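Rab GDP-dissociation inhibitor (Saccharomyces cerevisiae, PDB 2BCG) regulates GDP/GTP exchange on the Rab GTPase SEC4 by inhibiting GDP release, and extracts GDP-bound YPT7 from vacuolar membranes. Local coordinates at residues 148-151 / 152-156; 179-182 / 183-187. All coordinates share one frame; numbering follows the deposited sequence.

Contact 1 lies within helix 144-159 and contact 2 at the end of helix 178-184, the next helix along the chain, so the two come in series. Their centres are about 11 Å apart, on the same side of the molecule, and lie about 29 and 30 Å from the centre of the chain. The helices pack directly: W156 CB approaches F185 CZ at 3.5 Å, and R149 CD comes to 3.2 Å from G186 O. Helix 189-199 touches both, through I195. One face of helix 144-159 thus lies along a geranylgeranyl chain, while another rests on contact 2, whose L187 side chain is about 9 Å from bound lipid.

Contact 1. Residues 148-151 / 152-156; sequences RRMK and KFLEW. With GER (geran-8-yl geran), chain D.
M150 and L154 stand one turn apart on helix 144-159, where four successive i to i+4 backbone bonds, from R148 O to K152 N through K151 O to E155 N, carry regular alpha-helical geometry; the bond from L154 N to M150 O measures 3.0 Å. This turn forms one wall of the geranylgeranyl pocket, the lipid site of this Rab GDI. M150 has CG anti to the backbone N (chi1 174°), and a bend at chi2 (65°) turns the thioether along the helix, bringing CE to 3.5 Å from L154 CD1 as the two side chains cross obliquely. One isoprenoid chain runs past both: C14 sits 3.6 Å from M150 CG, and C11 lies 3.7 Å from L154 CD1; L154 also touches a second bound geranylgeranyl group. I195 and M199 of helix 189-199 extend the apolar packing on M150. Were L154 cut back to an alanine, the M150 methyl would probably lose its packing against the leucine methyls, and a gap is likely to open beside the lipid at C11. F153 packs on M178 and V181 of helix 178-184 and also touches I195. On the more polar flank K151 and E155 cross, and carbon does the touching: K151 CE is 3.7 Å from E155 OE2, whereas K151 NZ remains 5.1 Å from that oxygen, so any attraction between the opposite charges is probably weak. The aliphatic parts of both residues meet lipid, K151 CD near C16 and E155 CG 3.7 Å from the C9 methyl.

Contact 2. Residues 179-182 / 183-187; sequences DEVY and YKFGL
Y182 and L187 make the closest contact between two side chains across this helix end: CD1 of L187 lies 3.6 Å from Y182 CD2, approaching the ring obliquely while the two side chains cross at about a right angle. V181 and F185 meet more loosely through CG1 and CE1. The F185 ring presents an edge to the V181 carbonyl, with CD1 3.1 Å from V181 O near the ring plane. F185 has CG beside its backbone N (chi1 -62°), which places the ring alongside the last turn, where it also meets W156 of helix 144-159.

Backbone bonding begins as ordinary helix, with Y183 N to D179 O at 2.9 Å and K184 N to E180 O at 3.1 Å. It then closes in a Schellman motif at the C-terminus of helix 178-184. Y182 O accepts a nearly straight bond from L187 N (3.1 Å, 176°), although this donor sits above the carbonyl plane, and F185 N adds a weak bond to the same oxygen. G186 supplies the positive phi (65°) that takes the chain out of the helix, and its N bonds to Y183 O at 2.9 Å.

Polar side-chain ends find partners beyond the turn. D179 forms a salt bridge with K192 of helix 189-199, E180 OE1 bonds to N176, and the Y182 hydroxyl is hydrogen-bonded to that of Y207.

Contact 1. Residues 148-151 / 152-156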
loop_
_atom_site.group_PDB
_atom_site.type_symbol
_atom_site.label_atom_id
_atom_site.label_comp_id
_atom_site.label_asym_id
_atom_site.label_seq_id
_atom_site.Cartn_x
_atom_site.Cartn_y
_atom_site.Cartn_z
ATOM N N ARG A 148 -13.916 33.902 15.685
ATOM C CA ARG A 148 -13.808 33.915 17.138
ATOM C C ARG A 148 -14.640 32.803 17.803
ATOM O O ARG A 148 -14.173 32.161 18.760
ATOM C CB ARG A 148 -14.167 35.302 17.698
ATOM C CG ARG A 148 -13.155 36.381 17.320
ATOM C CD ARG A 148 -13.461 37.742 17.950
ATOM N NE ARG A 148 -12.571 38.761 17.396
ATOM C CZ ARG A 148 -12.624 40.060 17.672
ATOM N NH1 ARG A 148 -13.538 40.542 18.512
ATOM N NH2 ARG A 148 -11.749 40.876 17.096
ATOM N N ARG A 149 -15.852 32.573 17.288
ATOM C CA ARG A 149 -16.708 31.504 17.798
ATOM C C ARG A 149 -16.114 30.129 17.435
ATOM O O ARG A 149 -16.138 29.206 18.244
ATOM C CB ARG A 149 -18.138 31.622 17.263
ATOM C CG ARG A 149 -18.957 32.782 17.868
ATOM C CD ARG A 149 -20.370 32.806 17.334
ATOM N NE ARG A 149 -20.475 33.347 15.976
ATOM C CZ ARG A 149 -20.667 34.634 15.687
ATOM N NH1 ARG A 149 -20.790 35.531 16.666
ATOM N NH2 ARG A 149 -20.742 35.037 14.421
ATOM N N MET A 150 -15.581 30.018 16.216
ATOM C CA MET A 150 -14.858 28.821 15.762
ATOM C C MET A 150 -13.689 28.465 16.684
ATOM O O MET A 150 -13.483 27.294 17.026
ATOM C CB MET A 150 -14.337 29.077 14.346
ATOM C CG MET A 150 -13.452 27.992 13.770
ATOM S SD MET A 150 -14.397 26.497 13.556
ATOM C CE MET A 150 -13.130 25.402 12.898
ATOM N N LYS A 151 -12.908 29.478 17.052
ATOM C CA LYS A 151 -11.746 29.333 17.941
ATOM C C LYS A 151 -12.094 28.758 19.322
ATOM O O LYS A 151 -11.412 27.850 19.819
ATOM C CB LYS A 151 -11.043 30.681 18.087
ATOM C CG LYS A 151 -9.752 30.636 18.871
ATOM C CD LYS A 151 -8.825 31.723 18.385
ATOM C CE LYS A 151 -7.650 31.975 19.321
ATOM N NZ LYS A 151 -6.771 32.994 18.650
ATOM N N LYS A 152 -13.156 29.277 19.939
ATOM C CA LYS A 152 -13.590 28.750 21.227
ATOM C C LYS A 152 -13.997 27.296 21.111
ATOM O O LYS A 152 -13.696 26.496 21.988
ATOM C CB LYS A 152 -14.727 29.590 21.796
ATOM C CG LYS A 152 -14.292 31.009 22.077
ATOM C CD LYS A 152 -15.413 31.832 22.640
ATOM C CE LYS A 152 -14.822 32.945 23.496
ATOM N NZ LYS A 152 -15.870 33.858 24.016
ATOM N N PHE A 153 -14.662 26.954 20.009
ATOM C CA PHE A 153 -14.996 25.563 19.715
ATOM C C PHE A 153 -13.745 24.677 19.655
ATOM O O PHE A 153 -13.682 23.638 20.315
ATOM C CB PHE A 153 -15.773 25.480 18.398
ATOM C CG PHE A 153 -15.990 24.078 17.907
ATOM C CD1 PHE A 153 -16.937 23.265 18.513
ATOM C CD2 PHE A 153 -15.267 23.584 16.812
ATOM C CE1 PHE A 153 -17.160 21.965 18.064
ATOM C CE2 PHE A 153 -15.479 22.295 16.351
ATOM C CZ PHE A 153 -16.429 21.476 16.974
ATOM N N LEU A 154 -12.752 25.091 18.876
ATOM C CA LEU A 154 -11.542 24.290 18.728
ATOM C C LEU A 154 -10.704 24.254 20.007
ATOM O O LEU A 154 -10.011 23.266 20.266
ATOM C CB LEU A 154 -10.710 24.765 17.521
ATOM C CG LEU A 154 -11.327 24.545 16.129
ATOM C CD1 LEU A 154 -10.394 25.145 15.098
ATOM C CD2 LEU A 154 -11.588 23.070 15.809
ATOM N N GLU A 155 -10.775 25.320 20.811
ATOM C CA GLU A 155 -10.106 25.344 22.121
ATOM C C GLU A 155 -10.726 24.324 23.082
ATOM O O GLU A 155 -10.030 23.737 23.915
ATOM C CB GLU A 155 -10.142 26.756 22.727
ATOM C CG GLU A 155 -9.131 27.736 22.100
ATOM C CD GLU A 155 -9.365 29.189 22.524
ATOM O OE1 GLU A 155 -10.488 29.516 22.996
ATOM O OE2 GLU A 155 -8.430 30.008 22.381
ATOM N N TRP A 156 -12.029 24.114 22.952
ATOM C CA TRP A 156 -12.731 23.097 23.725
ATOM C C TRP A 156 -12.339 21.687 23.263
ATOM O O TRP A 156 -12.094 20.810 24.105
ATOM C CB TRP A 156 -14.241 23.334 23.661
ATOM C CG TRP A 156 -15.079 22.201 24.153
ATOM C CD1 TRP A 156 -15.337 21.871 25.455
ATOM C CD2 TRP A 156 -15.806 21.267 23.351
ATOM N NE1 TRP A 156 -16.166 20.779 25.512
ATOM C CE2 TRP A 156 -16.474 20.386 24.235
ATOM C CE3 TRP A 156 -15.955 21.080 21.969
ATOM C CZ2 TRP A 156 -17.271 19.333 23.783
ATOM C CZ3 TRP A 156 -16.747 20.029 21.517
ATOM C CH2 TRP A 156 -17.397 19.167 22.423
HETATM C C1 GER D . -4.918 19.652 18.737
HETATM C C2 GER D . -5.255 20.946 17.955
HETATM C C3 GER D . -6.530 21.531 17.876
HETATM C C4 GER D . -7.762 20.933 18.574
HETATM C C5 GER D . -6.704 22.810 17.041
HETATM C C6 GER D . -6.868 24.078 17.890
HETATM C C7 GER D . -6.753 25.230 17.103
HETATM C C8 GER D . -7.182 26.535 17.377
HETATM C C9 GER D . -7.882 26.882 18.703
HETATM C C10 GER D . -6.919 27.643 16.339
HETATM C C11 GER D . -8.169 28.061 15.545
HETATM C C12 GER D . -7.954 29.280 14.900
HETATM C C13 GER D . -8.823 30.030 14.105
HETATM C C14 GER D . -10.249 29.576 13.799
HETATM C C15 GER D . -8.333 31.350 13.512
HETATM C C16 GER D . -8.695 32.516 14.421
HETATM C C17 GER D . -8.503 33.725 13.770
HETATM C C18 GER D . -9.234 34.892 13.965
HETATM C C19 GER D . -10.387 34.926 14.989
HETATM C C20 GER D . -8.872 36.149 13.147
#

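Contact 2. Residues 179-182 / 183-187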
loop_
_atom_site.group_PDB
_atom_site.type_symbol
_atom_site.label_atom_id
_atom_site.label_comp_id
_atom_site.label_asym_id
_atom_site.label_seq_id
_atom_site.Cartn_x
_atom_site.Cartn_y
_atom_site.Cartn_z
ATOM N N ASP A 179 -25.205 18.944 16.638
ATOM C CA ASP A 179 -25.896 20.237 16.483
ATOM C C ASP A 179 -25.981 21.010 17.810
ATOM O O ASP A 179 -25.801 22.225 17.835
ATOM C CB ASP A 179 -27.300 20.049 15.919
ATOM C CG ASP A 179 -27.619 21.032 14.806
ATOM O OD1 ASP A 179 -28.674 20.843 14.143
ATOM O OD2 ASP A 179 -26.817 21.963 14.572
ATOM N N GLU A 180 -26.238 20.287 18.907
ATOM C CA GLU A 180 -26.265 20.890 20.234
ATOM C C GLU A 180 -24.902 21.382 20.669
ATOM O O GLU A 180 -24.785 22.425 21.305
ATOM C CB GLU A 180 -26.838 19.916 21.267
ATOM C CG GLU A 180 -28.318 19.634 21.057
ATOM C CD GLU A 180 -28.858 18.608 22.037
ATOM O OE1 GLU A 180 -28.070 17.777 22.543
ATOM O OE2 GLU A 180 -30.078 18.639 22.292
ATOM N N VAL A 181 -23.843 20.665 20.286
ATOM C CA VAL A 181 -22.499 21.127 20.557
ATOM C C VAL A 181 -22.221 22.443 19.791
ATOM O O VAL A 181 -21.653 23.389 20.345
ATOM C CB VAL A 181 -21.427 20.025 20.207
ATOM C CG1 VAL A 181 -20.033 20.608 20.199
ATOM C CG2 VAL A 181 -21.503 18.847 21.181
ATOM N N TYR A 182 -22.659 22.501 18.527
ATOM C CA TYR A 182 -22.476 23.690 17.703
ATOM C C TYR A 182 -23.210 24.878 18.351
ATOM O O TYR A 182 -22.665 25.991 18.422
ATOM C CB TYR A 182 -23.002 23.443 16.281
ATOM C CG TYR A 182 -22.142 22.563 15.338
ATOM C CD1 TYR A 182 -22.759 21.747 14.390
ATOM C CD2 TYR A 182 -20.741 22.578 15.390
ATOM C CE1 TYR A 182 -22.003 20.977 13.467
ATOM C CE2 TYR A 182 -19.955 21.795 14.471
ATOM C CZ TYR A 182 -20.617 21.004 13.526
ATOM O OH TYR A 182 -19.854 20.243 12.636
ATOM N N TYR A 183 -24.408 24.598 18.869
ATOM C CA TYR A 183 -25.249 25.624 19.518
ATOM C C TYR A 183 -24.568 26.244 20.729
ATOM O O TYR A 183 -24.610 27.468 20.887
ATOM C CB TYR A 183 -26.589 25.026 19.930
ATOM C CG TYR A 183 -27.674 26.052 20.210
ATOM C CD1 TYR A 183 -28.371 26.658 19.162
ATOM C CD2 TYR A 183 -28.051 26.347 21.522
ATOM C CE1 TYR A 183 -29.413 27.584 19.416
ATOM C CE2 TYR A 183 -29.068 27.266 21.786
ATOM C CZ TYR A 183 -29.738 27.872 20.733
ATOM O OH TYR A 183 -30.767 28.772 20.984
ATOM N N LYS A 184 -23.941 25.415 21.566
ATOM C CA LYS A 184 -23.239 25.909 22.754
ATOM C C LYS A 184 -22.229 26.991 22.346
ATOM O O LYS A 184 -22.040 27.985 23.046
ATOM C CB LYS A 184 -22.573 24.747 23.512
ATOM C CG LYS A 184 -21.654 25.140 24.690
ATOM C CD LYS A 184 -22.417 25.449 25.991
ATOM C CE LYS A 184 -23.047 24.202 26.595
ATOM N NZ LYS A 184 -23.573 24.472 27.962
ATOM N N PHE A 185 -21.595 26.809 21.186
ATOM C CA PHE A 185 -20.619 27.769 20.695
ATOM C C PHE A 185 -21.173 28.785 19.703
ATOM O O PHE A 185 -20.417 29.592 19.177
ATOM C CB PHE A 185 -19.441 27.000 20.095
ATOM C CG PHE A 185 -18.738 26.159 21.104
ATOM C CD1 PHE A 185 -19.006 24.804 21.184
ATOM C CD2 PHE A 185 -17.872 26.736 22.028
ATOM C CE1 PHE A 185 -18.367 24.020 22.142
ATOM C CE2 PHE A 185 -17.231 25.957 22.996
ATOM C CZ PHE A 185 -17.488 24.607 23.050
ATOM N N GLY A 186 -22.474 28.730 19.441
ATOM C CA GLY A 186 -23.156 29.709 18.589
ATOM C C GLY A 186 -22.732 29.719 17.132
ATOM O O GLY A 186 -22.693 30.768 16.499
ATOM N N LEU A 187 -22.394 28.544 16.598
ATOM C CA LEU A 187 -21.883 28.464 15.214
ATOM C C LEU A 187 -23.006 28.442 14.172
ATOM O O LEU A 187 -23.962 27.690 14.320
ATOM C CB LEU A 187 -20.987 27.228 15.061
ATOM C CG LEU A 187 -19.898 27.065 16.123
ATOM C CD1 LEU A 187 -19.136 25.745 15.920
ATOM C CD2 LEU A 187 -18.968 28.232 16.084
#